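Local coordinates for predicted protease of the collagenase family (Methanopyrus kandleri, PDB 5D88), which probably acts as a peptidase of the U32 family and binds a zinc ion, on a TIM-barrel scaffold, at residues Arg23-Cys28 with Phe242-Ile247; Ile44-Thr49 with Asp68-Ala73; Ala82-Thr87 with Ser104-Leu109. All blocks are in the same frame, centred on the assembly; numbering follows the deposited sequence.

Interaction 1 (Arg23-Cys28 with Phe242-Ile247); sequences RRWYLC and FDEVFI
Strands 23-27 and 244-247 run parallel, their axes 4.7 Å apart at closest and 18° askew, joined by five backbone hydrogen bonds in alternation. The bonds from Val-245 N to Arg-23 O and from Trp-25 N to Val-245 O, both 2.8 Å, come in nearly along the C=O axes. On one face of the sheet, Arg-23 bends at chi3 (-59°), so that NH2 forms a salt bridge with Glu-244 OE2 at 2.9 Å, on its anti lone pair. The acceptor lies in the guanidinium plane, while the two flat groups stand 82° apart. NH2 also pairs with Glu-185, and Glu-244 OE1 with Arg-187, which makes a cation-pi contact with Trp-25. One water accepts from Arg-23 NE and from Trp-25 NE1, tying both groups edge-on. Trp-25 reaches past the neighbouring strand 43-47 to Ser-79 and Gln-81, which fits a side chain inside the barrel. On the other face, Arg-24 holds Tyr-26 OH side-on through NE and NH2, the NH2 bond measuring 2.8 Å; its NH1 pairs with Glu-239. The Tyr-26 ring lies alongside Ile-247, CD2 to CB 3.6 Å. This pairing of the first strand with the last is the closing seam of a TIM barrel.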
ATOM      1  N   ARG A  23     -16.656  12.529  19.986  1.00 46.93           N
ATOM      2  CA  ARG A  23     -15.729  13.634  19.796  1.00 45.23           C
ATOM      3  C   ARG A  23     -15.566  13.919  18.309  1.00 39.22           C
ATOM      4  O   ARG A  23     -15.443  12.997  17.498  1.00 39.42           O
ATOM      5  CB  ARG A  23     -14.394  13.317  20.462  1.00 46.58           C
ATOM      6  CG  ARG A  23     -14.555  13.228  21.963  1.00 48.52           C
ATOM      7  CD  ARG A  23     -13.262  12.928  22.674  1.00 49.34           C
ATOM      8  NE  ARG A  23     -12.671  11.674  22.219  1.00 48.55           N
ATOM      9  CZ  ARG A  23     -13.015  10.466  22.658  1.00 45.96           C
ATOM     10  NH1 ARG A  23     -13.965  10.318  23.585  1.00 47.18           N
ATOM     11  NH2 ARG A  23     -12.399   9.397  22.160  1.00 44.24           N
ATOM     12  N   ARG A  24     -15.575  15.202  17.948  1.00 37.82           N
ATOM     13  CA  ARG A  24     -15.669  15.611  16.549  0.55 38.45           C
ATOM     14  C   ARG A  24     -14.433  16.396  16.135  1.00 36.72           C
ATOM     15  O   ARG A  24     -14.105  17.421  16.745  1.00 34.55           O
ATOM     16  CB  ARG A  24     -16.930  16.434  16.304  0.55 42.06           C
ATOM     17  CG  ARG A  24     -18.192  15.618  16.518  0.55 46.94           C
ATOM     18  CD  ARG A  24     -19.439  16.354  16.079  0.55 51.13           C
ATOM     19  NE  ARG A  24     -19.435  16.728  14.663  0.55 52.76           N
ATOM     20  CZ  ARG A  24     -19.865  15.953  13.670  0.55 55.47           C
ATOM     21  NH1 ARG A  24     -20.324  14.735  13.910  0.55 56.01           N
ATOM     22  NH2 ARG A  24     -19.841  16.402  12.423  0.55 56.92           N
ATOM     23  N   TRP A  25     -13.783  15.920  15.083  1.00 32.05           N
ATOM     24  CA  TRP A  25     -12.574  16.491  14.526  1.00 30.72           C
ATOM     25  C   TRP A  25     -12.829  16.910  13.088  1.00 30.35           C
ATOM     26  O   TRP A  25     -13.518  16.208  12.340  1.00 33.88           O
ATOM     27  CB  TRP A  25     -11.454  15.464  14.575  1.00 31.25           C
ATOM     28  CG  TRP A  25     -11.033  15.145  15.961  1.00 33.64           C
ATOM     29  CD1 TRP A  25     -11.628  14.277  16.829  1.00 34.27           C
ATOM     30  CD2 TRP A  25      -9.921  15.702  16.651  1.00 31.35           C
ATOM     31  NE1 TRP A  25     -10.945  14.261  18.017  1.00 34.03           N
ATOM     32  CE2 TRP A  25      -9.892  15.132  17.933  1.00 32.35           C
ATOM     33  CE3 TRP A  25      -8.944  16.630  16.308  1.00 32.66           C
ATOM     34  CZ2 TRP A  25      -8.915  15.454  18.865  1.00 31.65           C
ATOM     35  CZ3 TRP A  25      -7.985  16.951  17.230  1.00 33.00           C
ATOM     36  CH2 TRP A  25      -7.975  16.370  18.494  1.00 32.49           C
ATOM     37  N   TYR A  26     -12.263  18.047  12.698  1.00 30.06           N
ATOM     38  CA  TYR A  26     -12.421  18.575  11.352  1.00 30.16           C
ATOM     39  C   TYR A  26     -11.064  18.784  10.695  1.00 29.43           C
ATOM     40  O   TYR A  26     -10.144  19.338  11.301  1.00 31.65           O
ATOM     41  CB  TYR A  26     -13.198  19.891  11.371  1.00 31.68           C
ATOM     42  CG  TYR A  26     -14.645  19.677  11.682  1.00 36.63           C
ATOM     43  CD1 TYR A  26     -15.080  19.530  12.986  1.00 39.11           C
ATOM     44  CD2 TYR A  26     -15.573  19.568  10.660  1.00 40.65           C
ATOM     45  CE1 TYR A  26     -16.420  19.306  13.265  1.00 42.02           C
ATOM     46  CE2 TYR A  26     -16.882  19.330  10.928  1.00 42.37           C
ATOM     47  CZ  TYR A  26     -17.309  19.206  12.227  1.00 44.51           C
ATOM     48  OH  TYR A  26     -18.645  18.977  12.456  1.00 50.28           O
ATOM     49  N   LEU A  27     -10.958  18.344   9.452  1.00 29.34           N
ATOM     50  CA  LEU A  27      -9.802  18.647   8.630  1.00 27.92           C
ATOM     51  C   LEU A  27      -9.713  20.151   8.402  1.00 29.74           C
ATOM     52  O   LEU A  27     -10.722  20.820   8.169  1.00 31.63           O
ATOM     53  CB  LEU A  27      -9.925  17.913   7.285  1.00 29.09           C
ATOM     54  CG  LEU A  27      -8.783  18.160   6.297  1.00 32.68           C
ATOM     55  CD1 LEU A  27      -7.509  17.441   6.720  1.00 33.81           C
ATOM     56  CD2 LEU A  27      -9.185  17.766   4.895  1.00 34.40           C
ATOM     57  N   CYS A  28      -8.497  20.688   8.468  1.00 29.30           N
ATOM     58  CA  CYS A  28      -8.281  22.099   8.180  1.00 30.16           C
ATOM     59  C   CYS A  28      -7.038  22.224   7.316  1.00 31.81           C
ATOM     60  O   CYS A  28      -5.929  21.921   7.781  1.00 31.33           O
ATOM     61  CB  CYS A  28      -8.147  22.903   9.473  1.00 34.71           C
ATOM     62  SG  CYS A  28      -7.867  24.622   9.179  1.00 38.75           S
ATOM     63  N   PHE A 242     -18.917   4.705  16.932  1.00 37.43           N
ATOM     64  CA  PHE A 242     -17.562   5.214  17.041  1.00 35.65           C
ATOM     65  C   PHE A 242     -17.438   6.174  18.210  1.00 34.54           C
ATOM     66  O   PHE A 242     -18.408   6.774  18.661  1.00 39.69           O
ATOM     67  CB  PHE A 242     -17.154   5.895  15.743  1.00 35.27           C
ATOM     68  CG  PHE A 242     -17.105   4.961  14.576  1.00 36.05           C
ATOM     69  CD1 PHE A 242     -15.993   4.174  14.354  1.00 35.40           C
ATOM     70  CD2 PHE A 242     -18.190   4.853  13.713  1.00 36.03           C
ATOM     71  CE1 PHE A 242     -15.950   3.311  13.267  1.00 36.94           C
ATOM     72  CE2 PHE A 242     -18.163   3.990  12.644  1.00 34.97           C
ATOM     73  CZ  PHE A 242     -17.039   3.214  12.415  1.00 36.38           C
ATOM     74  N   ASP A 243     -16.217   6.286  18.712  1.00 34.97           N
ATOM     75  CA  ASP A 243     -15.899   7.228  19.767  1.00 34.54           C
ATOM     76  C   ASP A 243     -15.574   8.613  19.239  1.00 35.87           C
ATOM     77  O   ASP A 243     -15.746   9.596  19.974  1.00 36.35           O
ATOM     78  CB  ASP A 243     -14.699   6.709  20.561  1.00 36.77           C
ATOM     79  CG  ASP A 243     -14.928   5.319  21.105  1.00 38.19           C
ATOM     80  OD1 ASP A 243     -15.818   5.158  21.964  1.00 39.63           O
ATOM     81  OD2 ASP A 243     -14.232   4.390  20.665  1.00 38.05           O
ATOM     82  N   GLU A 244     -15.112   8.695  17.987  1.00 33.57           N
ATOM     83  CA  GLU A 244     -14.642   9.929  17.371  1.00 32.75           C
ATOM     84  C   GLU A 244     -15.077   9.948  15.927  1.00 32.12           C
ATOM     85  O   GLU A 244     -15.042   8.911  15.261  1.00 33.44           O
ATOM     86  CB  GLU A 244     -13.114  10.050  17.405  1.00 32.72           C
ATOM     87  CG  GLU A 244     -12.561  10.035  18.802  1.00 34.69           C
ATOM     88  CD  GLU A 244     -11.049  10.156  18.877  1.00 36.99           C
ATOM     89  OE1 GLU A 244     -10.378  10.422  17.845  1.00 35.70           O
ATOM     90  OE2 GLU A 244     -10.524   9.978  20.000  1.00 40.55           O
ATOM     91  N   VAL A 245     -15.445  11.134  15.446  1.00 33.04           N
ATOM     92  CA  VAL A 245     -15.825  11.355  14.060  1.00 33.44           C
ATOM     93  C   VAL A 245     -14.875  12.383  13.490  1.00 33.03           C
ATOM     94  O   VAL A 245     -14.673  13.445  14.088  1.00 35.83           O
ATOM     95  CB  VAL A 245     -17.282  11.841  13.922  1.00 35.74           C
ATOM     96  CG1 VAL A 245     -17.609  12.128  12.471  1.00 37.24           C
ATOM     97  CG2 VAL A 245     -18.225  10.805  14.444  1.00 39.18           C
ATOM     98  N   PHE A 246     -14.295  12.068  12.343  1.00 30.17           N
ATOM     99  CA  PHE A 246     -13.345  12.939  11.666  1.00 29.25           C
ATOM    100  C   PHE A 246     -13.955  13.309  10.326  1.00 30.16           C
ATOM    101  O   PHE A 246     -14.124  12.449   9.454  1.00 31.71           O
ATOM    102  CB  PHE A 246     -12.006  12.224  11.515  1.00 29.89           C
ATOM    103  CG  PHE A 246     -11.004  12.925  10.650  1.00 29.40           C
ATOM    104  CD1 PHE A 246     -10.919  14.306  10.586  1.00 30.93           C
ATOM    105  CD2 PHE A 246     -10.106  12.172   9.908  1.00 31.97           C
ATOM    106  CE1 PHE A 246      -9.958  14.916   9.766  1.00 31.06           C
ATOM    107  CE2 PHE A 246      -9.141  12.784   9.104  1.00 33.27           C
ATOM    108  CZ  PHE A 246      -9.075  14.152   9.035  1.00 32.06           C
ATOM    109  N   ILE A 247     -14.282  14.584  10.170  1.00 30.58           N
ATOM    110  CA  ILE A 247     -14.882  15.094   8.944  1.00 31.16           C
ATOM    111  C   ILE A 247     -13.778  15.599   8.027  1.00 29.92           C
ATOM    112  O   ILE A 247     -13.070  16.551   8.369  1.00 30.81           O
ATOM    113  CB  ILE A 247     -15.877  16.219   9.255  1.00 35.16           C
ATOM    114  CG1 ILE A 247     -16.924  15.733  10.251  1.00 41.23           C
ATOM    115  CG2 ILE A 247     -16.490  16.731   7.978  1.00 34.82           C
ATOM    116  CD1 ILE A 247     -17.704  14.552   9.766  1.00 45.99           C
TER
HETATM  117  O   HOH W   1     -10.760  12.902  20.632  1.00 40.16           O

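Interaction 2 (Ile44-Thr49 with Asp68-Ala73); sequences IVVPVT and DIVDVA
Ile-69 O, near the start of the helical segment 68-73, is gripped by one bond within the two segments: Ala-73 N donates to it at 2.9 Å, the i to i+4 step of the alpha-helix. No hydrogen bond spans the two segments, and what joins them is a purely apolar contact between strand 44-47 and helix 68-73. The helix runs nearly antiparallel to the strand, at 166°, with the two axes 9.9 Å apart at closest. That spacing is bridged by side chains two apart on the strand, Ile-44 and Val-46, whose CB atoms both point toward the helix. Ile-44 makes the closer contacts. Its CG1 takes the crowded position between the backbone N and the carbonyl carbon (chi1 57°), and the branch then carries CD1 into the notch between Ile-69 and Ala-73. There CD1 lies 3.6 Å from Ala-73 CB and 3.7 Å from Ile-69 CG2, so a single methyl touches two residues one helical turn apart. Ile-44 crosses Ile-69 obliquely. Val-46 uses both its methyls, and more loosely: CG2 slides past Ile-69 in the opposite direction, 4.1 Å from its CG2, whereas CG1 meets Val-70 CG2 at 4.1 Å, the two valines crossing at about a right angle. Ile-69 CG2 thus serves both strand residues. Packing of this kind, branched side chains of a strand against the inner face of the returning helix, is characteristic of a beta-alpha-beta crossover. Here the unit is strand 43-47, helix 63-75 and strand 79-83; Val-70 and Ala-73 also rest on Val-80 of that next strand, and Leu-34 of helix 31-34 flanks Ile-44.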
ATOM      1  N   ILE A  44      -9.101  20.087  15.440  1.00 30.39           N
ATOM      2  CA  ILE A  44      -8.829  20.099  14.013  1.00 29.40           C
ATOM      3  C   ILE A  44      -7.647  19.187  13.718  1.00 28.85           C
ATOM      4  O   ILE A  44      -6.793  18.923  14.578  1.00 29.68           O
ATOM      5  CB  ILE A  44      -8.572  21.524  13.477  1.00 33.43           C
ATOM      6  CG1 ILE A  44      -7.411  22.170  14.234  1.00 33.53           C
ATOM      7  CG2 ILE A  44      -9.853  22.360  13.587  1.00 34.28           C
ATOM      8  CD1 ILE A  44      -6.605  23.121  13.421  1.00 36.73           C
ATOM      9  N   VAL A  45      -7.627  18.690  12.479  1.00 28.03           N
ATOM     10  CA  VAL A  45      -6.564  17.850  11.934  1.00 27.11           C
ATOM     11  C   VAL A  45      -5.945  18.635  10.794  1.00 28.34           C
ATOM     12  O   VAL A  45      -6.645  18.997   9.845  1.00 28.99           O
ATOM     13  CB  VAL A  45      -7.113  16.498  11.443  1.00 28.35           C
ATOM     14  CG1 VAL A  45      -6.031  15.659  10.783  1.00 28.48           C
ATOM     15  CG2 VAL A  45      -7.737  15.759  12.590  1.00 29.94           C
ATOM     16  N   VAL A  46      -4.649  18.914  10.885  1.00 27.61           N
ATOM     17  CA  VAL A  46      -3.972  19.787   9.940  1.00 27.40           C
ATOM     18  C   VAL A  46      -2.857  19.002   9.253  1.00 25.23           C
ATOM     19  O   VAL A  46      -2.000  18.408   9.926  1.00 26.21           O
ATOM     20  CB  VAL A  46      -3.434  21.063  10.622  1.00 30.87           C
ATOM     21  CG1 VAL A  46      -2.479  20.742  11.729  1.00 36.57           C
ATOM     22  CG2 VAL A  46      -2.775  21.973   9.619  1.00 30.57           C
ATOM     23  N   PRO A  47      -2.839  18.944   7.922  1.00 25.37           N
ATOM     24  CA  PRO A  47      -1.765  18.232   7.215  1.00 25.03           C
ATOM     25  C   PRO A  47      -0.436  18.926   7.419  1.00 25.07           C
ATOM     26  O   PRO A  47      -0.323  20.134   7.185  1.00 27.18           O
ATOM     27  CB  PRO A  47      -2.188  18.308   5.738  1.00 25.48           C
ATOM     28  CG  PRO A  47      -3.576  18.713   5.753  1.00 26.99           C
ATOM     29  CD  PRO A  47      -3.803  19.524   6.980  1.00 25.59           C
ATOM     30  N   VAL A  48       0.578  18.150   7.796  1.00 25.14           N
ATOM     31  CA  VAL A  48       1.934  18.690   7.868  0.76 25.48           C
ATOM     32  C   VAL A  48       2.633  18.222   6.599  1.00 26.13           C
ATOM     33  O   VAL A  48       3.418  17.268   6.589  1.00 26.10           O
ATOM     34  CB  VAL A  48       2.665  18.314   9.171  0.76 26.70           C
ATOM     35  CG1 VAL A  48       2.067  19.126  10.330  0.76 28.27           C
ATOM     36  CG2 VAL A  48       2.596  16.824   9.466  0.76 27.41           C
ATOM     37  N   THR A  49       2.327  18.933   5.522  1.00 26.34           N
ATOM     38  CA  THR A  49       2.573  18.486   4.161  1.00 25.53           C
ATOM     39  C   THR A  49       3.990  17.997   3.932  1.00 25.08           C
ATOM     40  O   THR A  49       4.200  16.917   3.362  1.00 25.30           O
ATOM     41  CB  THR A  49       2.244  19.646   3.239  1.00 27.43           C
ATOM     42  OG1 THR A  49       0.926  20.109   3.582  1.00 27.36           O
ATOM     43  CG2 THR A  49       2.306  19.214   1.797  1.00 27.12           C
ATOM     44  N   ASP A  68       0.426  29.113  11.333  1.00 41.92           N
ATOM     45  CA  ASP A  68      -0.663  30.061  11.535  1.00 43.64           C
ATOM     46  C   ASP A  68      -1.960  29.351  11.933  1.00 42.59           C
ATOM     47  O   ASP A  68      -2.664  29.790  12.853  1.00 42.32           O
ATOM     48  CB  ASP A  68      -0.847  30.869  10.252  1.00 45.12           C
ATOM     49  CG  ASP A  68      -1.817  32.006  10.412  1.00 51.90           C
ATOM     50  OD1 ASP A  68      -1.797  32.678  11.469  1.00 53.28           O
ATOM     51  OD2 ASP A  68      -2.597  32.232   9.467  1.00 54.28           O
ATOM     52  N   ILE A  69      -2.291  28.254  11.253  1.00 39.10           N
ATOM     53  CA  ILE A  69      -3.502  27.496  11.574  1.00 35.81           C
ATOM     54  C   ILE A  69      -3.469  27.029  13.019  1.00 37.68           C
ATOM     55  O   ILE A  69      -4.474  27.103  13.741  1.00 38.43           O
ATOM     56  CB  ILE A  69      -3.649  26.300  10.620  1.00 34.97           C
ATOM     57  CG1 ILE A  69      -4.024  26.778   9.213  1.00 33.63           C
ATOM     58  CG2 ILE A  69      -4.698  25.291  11.153  1.00 35.44           C
ATOM     59  CD1 ILE A  69      -3.742  25.714   8.150  1.00 33.62           C
ATOM     60  N   VAL A  70      -2.327  26.488  13.445  1.00 38.38           N
ATOM     61  CA  VAL A  70      -2.247  25.889  14.774  1.00 41.09           C
ATOM     62  C   VAL A  70      -2.375  26.963  15.849  1.00 43.52           C
ATOM     63  O   VAL A  70      -3.070  26.769  16.855  1.00 42.59           O
ATOM     64  CB  VAL A  70      -0.947  25.075  14.917  1.00 38.18           C
ATOM     65  CG1 VAL A  70      -0.787  24.578  16.329  1.00 39.62           C
ATOM     66  CG2 VAL A  70      -0.966  23.882  13.952  1.00 37.62           C
ATOM     67  N   ASP A  71      -1.724  28.112  15.652  1.00 46.45           N
ATOM     68  CA  ASP A  71      -1.838  29.208  16.618  1.00 50.30           C
ATOM     69  C   ASP A  71      -3.285  29.629  16.811  1.00 46.52           C
ATOM     70  O   ASP A  71      -3.775  29.732  17.945  1.00 47.34           O
ATOM     71  CB  ASP A  71      -1.026  30.413  16.158  1.00 59.36           C
ATOM     72  CG  ASP A  71       0.455  30.171  16.220  1.00 67.02           C
ATOM     73  OD1 ASP A  71       0.870  29.194  16.889  1.00 71.39           O
ATOM     74  OD2 ASP A  71       1.203  30.966  15.607  1.00 67.79           O
ATOM     75  N   VAL A  72      -3.971  29.935  15.714  1.00 43.54           N
ATOM     76  CA  VAL A  72      -5.335  30.445  15.819  1.00 44.98           C
ATOM     77  C   VAL A  72      -6.262  29.376  16.388  1.00 43.17           C
ATOM     78  O   VAL A  72      -7.155  29.675  17.182  1.00 44.61           O
ATOM     79  CB  VAL A  72      -5.813  30.953  14.447  1.00 47.01           C
ATOM     80  CG1 VAL A  72      -7.269  31.381  14.495  1.00 47.44           C
ATOM     81  CG2 VAL A  72      -4.952  32.111  13.999  1.00 49.30           C
ATOM     82  N   ALA A  73      -6.067  28.113  15.995  1.00 43.02           N
ATOM     83  CA  ALA A  73      -6.909  27.040  16.525  1.00 41.70           C
ATOM     84  C   ALA A  73      -6.778  26.922  18.046  1.00 45.15           C
ATOM     85  O   ALA A  73      -7.774  26.722  18.755  1.00 45.19           O
ATOM     86  CB  ALA A  73      -6.552  25.716  15.853  1.00 41.74           C
TER

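Interaction 3 (Ala82-Thr87 with Ser104-Leu109); sequences ALMDFT and STLDYL
A beta-alpha-beta unit of the TIM barrel, strand 79-83, helix 98-113 and strand 117-120, frames this contact, in which Ala-82 and Met-84 pack on the inner face of the helix. The two alternate with Leu-83, so both CB atoms point toward the helix. Met-84 is the long probe. With CG anti to the backbone N (chi1 -167°) and the chain extended through chi2, it sends SD out to Thr-105, 3.7 Å from CG2. The bend at chi3 (65°) then swings CE aside, placing it 3.9 Å from Leu-106 CD2 and 4.0 Å from Leu-109 CD1. Thr-105 presents its methyl to the sulfur, while its OG1 bonds back to the carbonyl of Ser-101 in the same helix. Leu-109 splits its two branches between Ala-82 and Met-84: CD1 lies against the methionine tip, and CD2 sits 3.9 Å from Ala-82 CB. Short alanine and long methionine thus share one leucine. No hydrogen bond spans the two segments; the contact is van der Waals packing. Around it, Leu-109 also packs on Val-118 of strand 117-120, Leu-106 leans on Val-128 and Leu-129 of helix 123-132, and Leu-125 of that same helix touches Met-84, so the group lies where two successive helices of the barrel meet their strands.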
ATOM      1  N   ALA A  82      -1.706  16.781  14.085  1.00 27.15           N
ATOM      2  CA  ALA A  82      -0.981  16.814  12.827  1.00 25.14           C
ATOM      3  C   ALA A  82      -1.317  15.569  12.025  1.00 25.37           C
ATOM      4  O   ALA A  82      -1.251  14.453  12.547  1.00 27.38           O
ATOM      5  CB  ALA A  82       0.528  16.862  13.093  1.00 26.63           C
ATOM      6  N   LEU A  83      -1.642  15.758  10.752  1.00 25.01           N
ATOM      7  CA  LEU A  83      -1.841  14.659   9.814  1.00 24.62           C
ATOM      8  C   LEU A  83      -0.535  14.431   9.067  1.00 22.83           C
ATOM      9  O   LEU A  83      -0.105  15.271   8.267  1.00 25.17           O
ATOM     10  CB  LEU A  83      -2.990  14.966   8.854  1.00 23.25           C
ATOM     11  CG  LEU A  83      -3.349  13.906   7.810  1.00 24.76           C
ATOM     12  CD1 LEU A  83      -3.876  12.626   8.486  1.00 27.26           C
ATOM     13  CD2 LEU A  83      -4.383  14.458   6.871  1.00 27.26           C
ATOM     14  N   MET A  84       0.087  13.289   9.340  1.00 22.94           N
ATOM     15  CA  MET A  84       1.381  12.895   8.771  1.00 21.23           C
ATOM     16  C   MET A  84       1.263  11.415   8.418  1.00 22.75           C
ATOM     17  O   MET A  84       1.992  10.564   8.914  1.00 23.85           O
ATOM     18  CB  MET A  84       2.529  13.144   9.752  1.00 24.14           C
ATOM     19  CG  MET A  84       3.888  13.043   9.096  1.00 27.44           C
ATOM     20  SD  MET A  84       5.205  13.463  10.236  1.00 27.78           S
ATOM     21  CE  MET A  84       4.994  12.138  11.370  1.00 29.48           C
ATOM     22  N   ASP A  85       0.299  11.092   7.551  1.00 21.31           N
ATOM     23  CA  ASP A  85      -0.122   9.710   7.370  1.00 21.24           C
ATOM     24  C   ASP A  85       0.389   9.096   6.079  1.00 21.67           C
ATOM     25  O   ASP A  85      -0.263   8.221   5.516  1.00 22.40           O
ATOM     26  CB  ASP A  85      -1.640   9.576   7.466  1.00 21.84           C
ATOM     27  CG  ASP A  85      -2.391  10.260   6.343  1.00 22.74           C
ATOM     28  OD1 ASP A  85      -1.830  11.061   5.600  1.00 23.22           O
ATOM     29  OD2 ASP A  85      -3.593   9.980   6.219  1.00 26.13           O
ATOM     30  N   PHE A  86       1.579   9.491   5.645  1.00 21.12           N
ATOM     31  CA  PHE A  86       2.223   8.830   4.524  1.00 21.75           C
ATOM     32  C   PHE A  86       2.208   7.314   4.678  1.00 21.19           C
ATOM     33  O   PHE A  86       2.381   6.775   5.779  1.00 23.17           O
ATOM     34  CB  PHE A  86       3.669   9.320   4.346  1.00 22.38           C
ATOM     35  CG  PHE A  86       4.571   9.069   5.517  1.00 22.41           C
ATOM     36  CD1 PHE A  86       5.202   7.846   5.665  1.00 23.05           C
ATOM     37  CD2 PHE A  86       4.822  10.078   6.437  1.00 22.25           C
ATOM     38  CE1 PHE A  86       6.051   7.624   6.701  1.00 25.14           C
ATOM     39  CE2 PHE A  86       5.686   9.874   7.491  1.00 24.37           C
ATOM     40  CZ  PHE A  86       6.301   8.639   7.631  1.00 26.30           C
ATOM     41  N   THR A  87       2.023   6.624   3.550  1.00 21.29           N
ATOM     42  CA  THR A  87       2.057   5.171   3.531  1.00 21.60           C
ATOM     43  C   THR A  87       3.378   4.625   3.030  1.00 22.52           C
ATOM     44  O   THR A  87       3.573   3.399   3.027  1.00 22.95           O
ATOM     45  CB  THR A  87       0.895   4.630   2.690  1.00 21.70           C
ATOM     46  OG1 THR A  87       0.869   5.252   1.396  1.00 23.50           O
ATOM     47  CG2 THR A  87      -0.417   4.885   3.429  1.00 23.03           C
ATOM     48  N   SER A 104      13.776  14.192  14.671  1.00 31.53           N
ATOM     49  CA  SER A 104      13.731  15.635  14.454  1.00 33.27           C
ATOM     50  C   SER A 104      12.335  16.088  14.051  1.00 31.37           C
ATOM     51  O   SER A 104      11.848  17.128  14.514  1.00 32.93           O
ATOM     52  CB  SER A 104      14.727  16.047  13.383  1.00 38.78           C
ATOM     53  OG  SER A 104      14.802  17.441  13.368  1.00 45.30           O
ATOM     54  N   THR A 105      11.694  15.334  13.161  1.00 30.50           N
ATOM     55  CA  THR A 105      10.330  15.647  12.729  1.00 29.79           C
ATOM     56  C   THR A 105       9.348  15.565  13.896  1.00 30.30           C
ATOM     57  O   THR A 105       8.527  16.467  14.098  1.00 30.59           O
ATOM     58  CB  THR A 105       9.926  14.700  11.597  1.00 31.78           C
ATOM     59  OG1 THR A 105      10.749  14.954  10.459  1.00 34.21           O
ATOM     60  CG2 THR A 105       8.455  14.893  11.173  1.00 32.96           C
ATOM     61  N   LEU A 106       9.423  14.494  14.687  1.00 29.49           N
ATOM     62  CA  LEU A 106       8.493  14.376  15.800  1.00 29.54           C
ATOM     63  C   LEU A 106       8.753  15.444  16.853  1.00 31.60           C
ATOM     64  O   LEU A 106       7.803  15.943  17.458  1.00 31.62           O
ATOM     65  CB  LEU A 106       8.563  12.977  16.399  1.00 28.75           C
ATOM     66  CG  LEU A 106       8.255  11.883  15.375  1.00 29.03           C
ATOM     67  CD1 LEU A 106       8.358  10.525  16.006  1.00 30.76           C
ATOM     68  CD2 LEU A 106       6.892  12.077  14.761  1.00 29.81           C
ATOM     69  N   ASP A 107      10.017  15.831  17.072  1.00 32.64           N
ATOM     70  CA  ASP A 107      10.292  16.949  17.970  1.00 34.23           C
ATOM     71  C   ASP A 107       9.626  18.219  17.477  1.00 33.68           C
ATOM     72  O   ASP A 107       9.122  19.021  18.271  1.00 33.62           O
ATOM     73  CB  ASP A 107      11.788  17.208  18.084  1.00 34.35           C
ATOM     74  CG  ASP A 107      12.510  16.178  18.897  1.00 38.48           C
ATOM     75  OD1 ASP A 107      11.878  15.311  19.547  1.00 36.34           O
ATOM     76  OD2 ASP A 107      13.756  16.274  18.883  1.00 40.22           O
ATOM     77  N   TYR A 108       9.664  18.442  16.173  1.00 32.88           N
ATOM     78  CA  TYR A 108       8.995  19.603  15.614  1.00 34.54           C
ATOM     79  C   TYR A 108       7.509  19.576  15.954  1.00 33.44           C
ATOM     80  O   TYR A 108       6.955  20.557  16.449  1.00 35.44           O
ATOM     81  CB  TYR A 108       9.224  19.638  14.110  1.00 34.54           C
ATOM     82  CG  TYR A 108       8.350  20.626  13.408  1.00 38.67           C
ATOM     83  CD1 TYR A 108       8.556  21.991  13.561  1.00 41.31           C
ATOM     84  CD2 TYR A 108       7.308  20.201  12.605  1.00 39.13           C
ATOM     85  CE1 TYR A 108       7.750  22.906  12.926  1.00 43.07           C
ATOM     86  CE2 TYR A 108       6.493  21.110  11.950  1.00 42.09           C
ATOM     87  CZ  TYR A 108       6.717  22.460  12.121  1.00 43.33           C
ATOM     88  OH  TYR A 108       5.912  23.371  11.493  1.00 47.79           O
ATOM     89  N   LEU A 109       6.862  18.433  15.752  1.00 31.27           N
ATOM     90  CA  LEU A 109       5.440  18.323  16.067  1.00 30.05           C
ATOM     91  C   LEU A 109       5.186  18.510  17.555  1.00 31.91           C
ATOM     92  O   LEU A 109       4.272  19.245  17.952  1.00 32.29           O
ATOM     93  CB  LEU A 109       4.920  16.965  15.610  1.00 29.87           C
ATOM     94  CG  LEU A 109       5.040  16.687  14.116  1.00 27.49           C
ATOM     95  CD1 LEU A 109       4.491  15.303  13.844  1.00 30.52           C
ATOM     96  CD2 LEU A 109       4.278  17.723  13.308  1.00 29.10           C
TER

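How the interactions relate
The three contacts follow the barrel wall strand by strand. Interaction 1 closes the sheet, and interactions 2 and 3 are nested inside the loop it forms. Strands 23-27 and 43-47 are neighbours, probably hydrogen-bonded from Val-45 N to Tyr-26 O (2.9 Å), which couples interactions 1 and 2. Interactions 2 and 3, with centres about 13 Å apart, meet where Leu-83 N probably bonds to Val-46 O (2.8 Å) and Val-48 packs on Met-84. Interactions 1 and 3 lie about 19 Å apart between centres and do not touch. The zinc ligands are Cys-88 and His-209; the Met-84 side chain is about 12 Å from that of Cys-88, and interactions 1 and 2 lie away from the metal.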